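Local coordinates for acetolactate synthase, small subunit (Thermotoga maritima, PDB 2FGC), which is the small, probably regulatory, subunit of its enzyme, and joins an ACT domain to a C-terminal domain of the small-subunit family, at residues 116-121 / 164-169; 134-139 / 159-164. All coordinates share one frame; numbering follows the deposited sequence.

Contact 1: 116-121 / 164-169; sequences ALIKVR and NLLPQK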
loop_
_atom_site.group_PDB
_atom_site.type_symbol
_atom_site.label_atom_id
_atom_site.label_comp_id
_atom_site.label_asym_id
_atom_site.label_seq_id
_atom_site.Cartn_x
_atom_site.Cartn_y
_atom_site.Cartn_z
ATOM N N ALA A 116 -1.871 -8.001 -0.427
ATOM C CA ALA A 116 -3.107 -8.049 -1.211
ATOM C C ALA A 116 -4.238 -8.548 -0.341
ATOM O O ALA A 116 -4.022 -9.405 0.521
ATOM C CB ALA A 116 -2.925 -8.985 -2.375
ATOM N N LEU A 117 -5.428 -7.992 -0.527
ATOM C CA LEU A 117 -6.670 -8.596 0.004
ATOM C C LEU A 117 -7.359 -9.334 -1.138
ATOM O O LEU A 117 -7.621 -8.718 -2.188
ATOM C CB LEU A 117 -7.626 -7.554 0.569
ATOM C CG LEU A 117 -7.155 -6.821 1.828
ATOM C CD1 LEU A 117 -8.287 -6.022 2.423
ATOM C CD2 LEU A 117 -6.626 -7.776 2.859
ATOM N N ILE A 118 -7.653 -10.633 -0.966
ATOM C CA ILE A 118 -8.278 -11.376 -2.054
ATOM C C ILE A 118 -9.623 -12.009 -1.676
ATOM O O ILE A 118 -9.649 -12.875 -0.802
ATOM C CB ILE A 118 -7.322 -12.441 -2.570
ATOM C CG1 ILE A 118 -6.007 -11.767 -2.936
ATOM C CG2 ILE A 118 -7.922 -13.118 -3.802
ATOM C CD1 ILE A 118 -4.793 -12.550 -2.620
ATOM N N LYS A 119 -10.726 -11.590 -2.321
ATOM C CA LYS A 119 -12.050 -12.233 -2.109
ATOM C C LYS A 119 -12.233 -13.406 -3.083
ATOM O O LYS A 119 -12.206 -13.200 -4.296
ATOM C CB LYS A 119 -13.154 -11.221 -2.343
ATOM C CG LYS A 119 -14.514 -11.533 -1.771
ATOM C CD LYS A 119 -15.530 -10.427 -2.223
ATOM C CE LYS A 119 -16.503 -9.985 -1.138
ATOM N NZ LYS A 119 -16.765 -8.511 -1.221
ATOM N N VAL A 120 -12.353 -14.638 -2.568
ATOM C CA VAL A 120 -12.529 -15.826 -3.411
ATOM C C VAL A 120 -13.819 -16.520 -3.065
ATOM O O VAL A 120 -14.113 -16.681 -1.920
ATOM C CB VAL A 120 -11.391 -16.871 -3.295
ATOM C CG1 VAL A 120 -10.140 -16.332 -3.793
ATOM C CG2 VAL A 120 -11.142 -17.230 -1.884
ATOM N N ARG A 121 -14.599 -16.907 -4.066
ATOM C CA ARG A 121 -15.823 -17.722 -3.883
ATOM C C ARG A 121 -15.436 -19.224 -3.862
ATOM O O ARG A 121 -14.574 -19.635 -4.635
ATOM C CB ARG A 121 -16.744 -17.474 -5.074
ATOM C CG ARG A 121 -18.167 -18.049 -4.921
ATOM C CD ARG A 121 -19.021 -17.734 -6.151
ATOM N N ASN A 164 -2.256 -16.245 -9.003
ATOM C CA ASN A 164 -2.391 -17.097 -10.173
ATOM C C ASN A 164 -2.788 -18.525 -9.896
ATOM O O ASN A 164 -3.348 -19.207 -10.774
ATOM C CB ASN A 164 -1.133 -17.031 -11.019
ATOM C CG ASN A 164 -0.946 -15.639 -11.642
ATOM O OD1 ASN A 164 -1.921 -14.945 -12.008
ATOM N ND2 ASN A 164 0.307 -15.219 -11.746
ATOM N N LEU A 165 -2.538 -18.989 -8.678
ATOM C CA LEU A 165 -2.889 -20.356 -8.331
ATOM C C LEU A 165 -4.365 -20.530 -7.962
ATOM O O LEU A 165 -4.879 -21.676 -7.835
ATOM C CB LEU A 165 -1.998 -20.844 -7.203
ATOM C CG LEU A 165 -0.600 -21.232 -7.660
ATOM C CD1 LEU A 165 0.253 -21.501 -6.440
ATOM C CD2 LEU A 165 -0.625 -22.461 -8.541
ATOM N N LEU A 166 -5.066 -19.417 -7.782
ATOM C CA LEU A 166 -6.494 -19.532 -7.454
ATOM C C LEU A 166 -7.349 -19.785 -8.710
ATOM O O LEU A 166 -6.971 -19.332 -9.809
ATOM C CB LEU A 166 -6.963 -18.302 -6.706
ATOM C CG LEU A 166 -6.272 -18.083 -5.370
ATOM C CD1 LEU A 166 -6.650 -16.686 -4.865
ATOM C CD2 LEU A 166 -6.722 -19.210 -4.384
ATOM N N PRO A 167 -8.495 -20.516 -8.568
ATOM C CA PRO A 167 -9.261 -20.743 -9.804
ATOM C C PRO A 167 -9.821 -19.408 -10.240
ATOM O O PRO A 167 -10.554 -18.771 -9.490
ATOM C CB PRO A 167 -10.364 -21.737 -9.405
ATOM C CG PRO A 167 -10.399 -21.750 -7.941
ATOM C CD PRO A 167 -9.140 -21.130 -7.386
ATOM N N GLN A 168 -9.432 -18.970 -11.426
ATOM C CA GLN A 168 -9.630 -17.587 -11.799
ATOM C C GLN A 168 -11.096 -17.227 -11.870
ATOM O O GLN A 168 -11.467 -16.099 -11.552
ATOM C CB GLN A 168 -8.860 -17.258 -13.082
ATOM C CG GLN A 168 -7.279 -17.468 -12.896
ATOM C CD GLN A 168 -6.582 -16.508 -11.850
ATOM O OE1 GLN A 168 -6.491 -15.297 -12.072
ATOM N NE2 GLN A 168 -6.083 -17.071 -10.739
ATOM N N LYS A 169 -11.948 -18.182 -12.209
ATOM C CA LYS A 169 -13.387 -17.893 -12.274
ATOM C C LYS A 169 -14.021 -17.569 -10.887
ATOM O O LYS A 169 -15.129 -17.031 -10.791
ATOM C CB LYS A 169 -14.123 -19.026 -12.997
ATOM C CG LYS A 169 -14.361 -20.255 -12.136
ATOM C CD LYS A 169 -15.252 -21.321 -12.833
ATOM C CE LYS A 169 -15.398 -22.602 -11.960
ATOM N NZ LYS A 169 -16.050 -22.424 -10.576
#
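Ile-118 makes the first touch along 116-121: its CG2 methyl lies 3.9 Å from CD1 of Leu-166, and the two side chains meet at a slant. The branch is set by a chi1 of -54°, which turns CG1 back beside the backbone nitrogen of Ile-118 and leaves CG2, trans to that nitrogen, to face Leu-166. Backbone bonds run from Ile-118 to Ile-150 and from Leu-117 to Ala-175, placing 110-121 in the middle of a four-stranded antiparallel sheet; with the helices 126-135 and 156-165 packed on it, the βαββαβ order of elements is that of a ferredoxin-like fold. Two residues on, the same sheet face presents Val-120, whose CG1 comes within 3.7 Å of the same Leu-166 CD1, the side chains nearly perpendicular. One leucine methyl thus meets both strand residues, and no hydrogen bond joins the segments. Leu-166 also packs on Val-171 of strand 171-183 and on Leu-132 of helix 126-135. Its carbonyl O accepts a bond from Gln-168 NE2 at 2.6 Å, with an N-H...O angle of 148°.

Contact 2: 134-139 / 159-164; sequences EIFRGK and VEAFIN
Phe-136 and Phe-162 form an edge-to-face aromatic pair, the edge of Phe-162 directed at the face of Phe-136. The evidence is a centroid separation of 5.3 Å with the ring planes inclined at 64°, short of the perpendicular of an ideal T. CD1 is the leading atom of the Phe-162 edge; it stands 3.6 Å from CG of Phe-136, displaced toward the rim of that ring on the side where the side chain begins. A CH-pi contact adds to the pair: CB of Phe-162 lies 4.1 Å from the Phe-136 centroid, 28° off the ring normal, and so shares the face with CD1. The helix backbone puts CB over the other phenyl; with CG trans to the residue's own nitrogen, the Phe-162 ring follows and brings CD1 over the same face.

Methyl packing against the ring edge is slighter. Ala-161 CB sits near the plane of the Phe-136 ring, at its edge, 4.3 Å from CE2.

No hydrogen bond crosses the contact; backbone bonds instead cap the helix end. Arg-137, with its positive phi, is the C-prime residue of a Schellman motif: its nitrogen bonds Glu-134 O at 3.0 Å, while Gly-138 N reaches back to Val-133 O. This turn ends helix 126-135 and sends the chain into strand 139-143.

The aromatic pair bridges the turn that ends helix 126-135 and the flank of helix 156-165. Beneath the helices, Phe-136 packs on Ile-152 of strand 147-154, while Phe-162 reaches Ile-150 and Ile-152 there, strand 110-121, and Leu-132 and Val-133 of helix 126-135.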
loop_
_atom_site.group_PDB
_atom_site.type_symbol
_atom_site.label_atom_id
_atom_site.label_comp_id
_atom_site.label_asym_id
_atom_site.label_seq_id
_atom_site.Cartn_x
_atom_site.Cartn_y
_atom_site.Cartn_z
ATOM N N GLU A 134 -2.460 -21.742 3.722
ATOM C CA GLU A 134 -1.468 -22.243 4.686
ATOM C C GLU A 134 -0.064 -22.310 4.099
ATOM O O GLU A 134 0.867 -21.832 4.720
ATOM C CB GLU A 134 -1.833 -23.628 5.202
ATOM C CG GLU A 134 -3.115 -23.664 5.987
ATOM C CD GLU A 134 -3.346 -24.986 6.708
ATOM O OE1 GLU A 134 -2.321 -25.684 7.015
ATOM O OE2 GLU A 134 -4.564 -25.311 6.954
ATOM N N ILE A 135 0.084 -22.919 2.914
ATOM C CA ILE A 135 1.385 -22.987 2.224
ATOM C C ILE A 135 1.963 -21.585 1.993
ATOM O O ILE A 135 3.155 -21.367 2.146
ATOM C CB ILE A 135 1.291 -23.753 0.856
ATOM C CG1 ILE A 135 1.069 -25.248 1.105
ATOM C CG2 ILE A 135 2.554 -23.549 0.011
ATOM C CD1 ILE A 135 0.339 -25.972 -0.029
ATOM N N PHE A 136 1.144 -20.612 1.624
ATOM C CA PHE A 136 1.719 -19.283 1.444
ATOM C C PHE A 136 1.766 -18.430 2.712
ATOM O O PHE A 136 2.127 -17.284 2.621
ATOM C CB PHE A 136 0.994 -18.524 0.354
ATOM C CG PHE A 136 1.421 -18.928 -1.022
ATOM C CD1 PHE A 136 1.105 -20.203 -1.517
ATOM C CD2 PHE A 136 2.164 -18.068 -1.833
ATOM C CE1 PHE A 136 1.494 -20.642 -2.812
ATOM C CE2 PHE A 136 2.585 -18.510 -3.127
ATOM C CZ PHE A 136 2.232 -19.822 -3.608
ATOM N N ARG A 137 1.409 -18.988 3.872
ATOM C CA ARG A 137 1.376 -18.233 5.139
ATOM C C ARG A 137 0.484 -16.970 5.045
ATOM O O ARG A 137 0.750 -15.945 5.681
ATOM C CB ARG A 137 2.797 -17.879 5.593
ATOM C CG ARG A 137 3.697 -19.128 5.794
ATOM C CD ARG A 137 4.980 -18.748 6.492
ATOM N NE ARG A 137 5.748 -19.939 6.766
ATOM C CZ ARG A 137 6.602 -20.484 5.903
ATOM N NH1 ARG A 137 6.826 -19.910 4.717
ATOM N NH2 ARG A 137 7.246 -21.602 6.232
ATOM N N GLY A 138 -0.565 -17.058 4.235
ATOM C CA GLY A 138 -1.611 -16.034 4.217
ATOM C C GLY A 138 -2.556 -16.167 5.407
ATOM O O GLY A 138 -2.396 -17.073 6.230
ATOM N N LYS A 139 -3.572 -15.400 5.524
ATOM C CA LYS A 139 -4.494 -15.338 6.630
ATOM C C LYS A 139 -5.911 -15.216 6.102
ATOM O O LYS A 139 -6.175 -14.452 5.194
ATOM C CB LYS A 139 -4.167 -14.144 7.510
ATOM C CG LYS A 139 -3.828 -14.489 8.921
ATOM C CD LYS A 139 -2.539 -15.258 9.009
ATOM C CE LYS A 139 -2.532 -16.217 10.188
ATOM N NZ LYS A 139 -1.148 -16.527 10.637
ATOM N N VAL A 159 3.176 -12.972 -4.006
ATOM C CA VAL A 159 1.824 -12.479 -4.087
ATOM C C VAL A 159 1.208 -12.871 -5.425
ATOM O O VAL A 159 0.081 -13.355 -5.462
ATOM C CB VAL A 159 1.750 -10.948 -3.791
ATOM C CG1 VAL A 159 0.313 -10.450 -3.897
ATOM C CG2 VAL A 159 2.217 -10.669 -2.356
ATOM N N GLU A 160 1.943 -12.709 -6.520
ATOM C CA GLU A 160 1.390 -13.012 -7.817
ATOM C C GLU A 160 1.257 -14.501 -8.066
ATOM O O GLU A 160 0.233 -14.979 -8.577
ATOM C CB GLU A 160 2.202 -12.329 -8.913
ATOM C CG GLU A 160 1.571 -10.993 -9.258
ATOM C CD GLU A 160 2.539 -10.003 -9.878
ATOM O OE1 GLU A 160 3.627 -10.435 -10.337
ATOM O OE2 GLU A 160 2.208 -8.787 -9.904
ATOM N N ALA A 161 2.282 -15.245 -7.681
ATOM C CA ALA A 161 2.221 -16.706 -7.751
ATOM C C ALA A 161 0.971 -17.196 -7.000
ATOM O O ALA A 161 0.248 -18.081 -7.461
ATOM C CB ALA A 161 3.485 -17.318 -7.190
ATOM N N PHE A 162 0.695 -16.598 -5.856
ATOM C CA PHE A 162 -0.475 -16.992 -5.073
ATOM C C PHE A 162 -1.805 -16.716 -5.829
ATOM O O PHE A 162 -2.639 -17.617 -6.016
ATOM C CB PHE A 162 -0.481 -16.291 -3.698
ATOM C CG PHE A 162 -1.708 -16.613 -2.910
ATOM C CD1 PHE A 162 -1.802 -17.820 -2.219
ATOM C CD2 PHE A 162 -2.799 -15.783 -2.939
ATOM C CE1 PHE A 162 -2.956 -18.175 -1.487
ATOM C CE2 PHE A 162 -3.995 -16.138 -2.221
ATOM C CZ PHE A 162 -4.047 -17.355 -1.484
ATOM N N ILE A 163 -1.988 -15.467 -6.261
ATOM C CA ILE A 163 -3.106 -15.043 -7.089
ATOM C C ILE A 163 -3.324 -15.887 -8.319
ATOM O O ILE A 163 -4.460 -16.218 -8.649
ATOM C CB ILE A 163 -2.944 -13.568 -7.465
ATOM C CG1 ILE A 163 -3.310 -12.712 -6.252
ATOM C CG2 ILE A 163 -3.796 -13.194 -8.724
ATOM C CD1 ILE A 163 -2.740 -11.199 -6.322
ATOM N N ASN A 164 -2.256 -16.245 -9.003
ATOM C CA ASN A 164 -2.391 -17.097 -10.173
ATOM C C ASN A 164 -2.788 -18.525 -9.896
ATOM O O ASN A 164 -3.348 -19.207 -10.774
ATOM C CB ASN A 164 -1.133 -17.031 -11.019
ATOM C CG ASN A 164 -0.946 -15.639 -11.642
ATOM O OD1 ASN A 164 -1.921 -14.945 -12.008
ATOM N ND2 ASN A 164 0.307 -15.219 -11.746
#

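How the contacts relate
Both contacts belong to the C-terminal domain and draw on helix 156-165, sharing Asn-164, with centres about 10 Å apart. Contact 1 sets the helix end and following turn against a central strand; its three touching residues are all buried and meet through aliphatic methyls alone. Contact 2 joins the turn that ends helix 126-135 to helix 156-165, and is only partly buried: one of its three touching residues is buried, and aromatic geometry dominates. The two contacts touch where Ile-118 CD1 lies 3.7 Å from Phe-162 CE2, and Leu-165 CD1 packs 3.8 Å from Phe-136 CZ. A probable hydrogen bond from Gln-168 NE2 to Ile-163 O, 2.8 Å, adds a polar link between them.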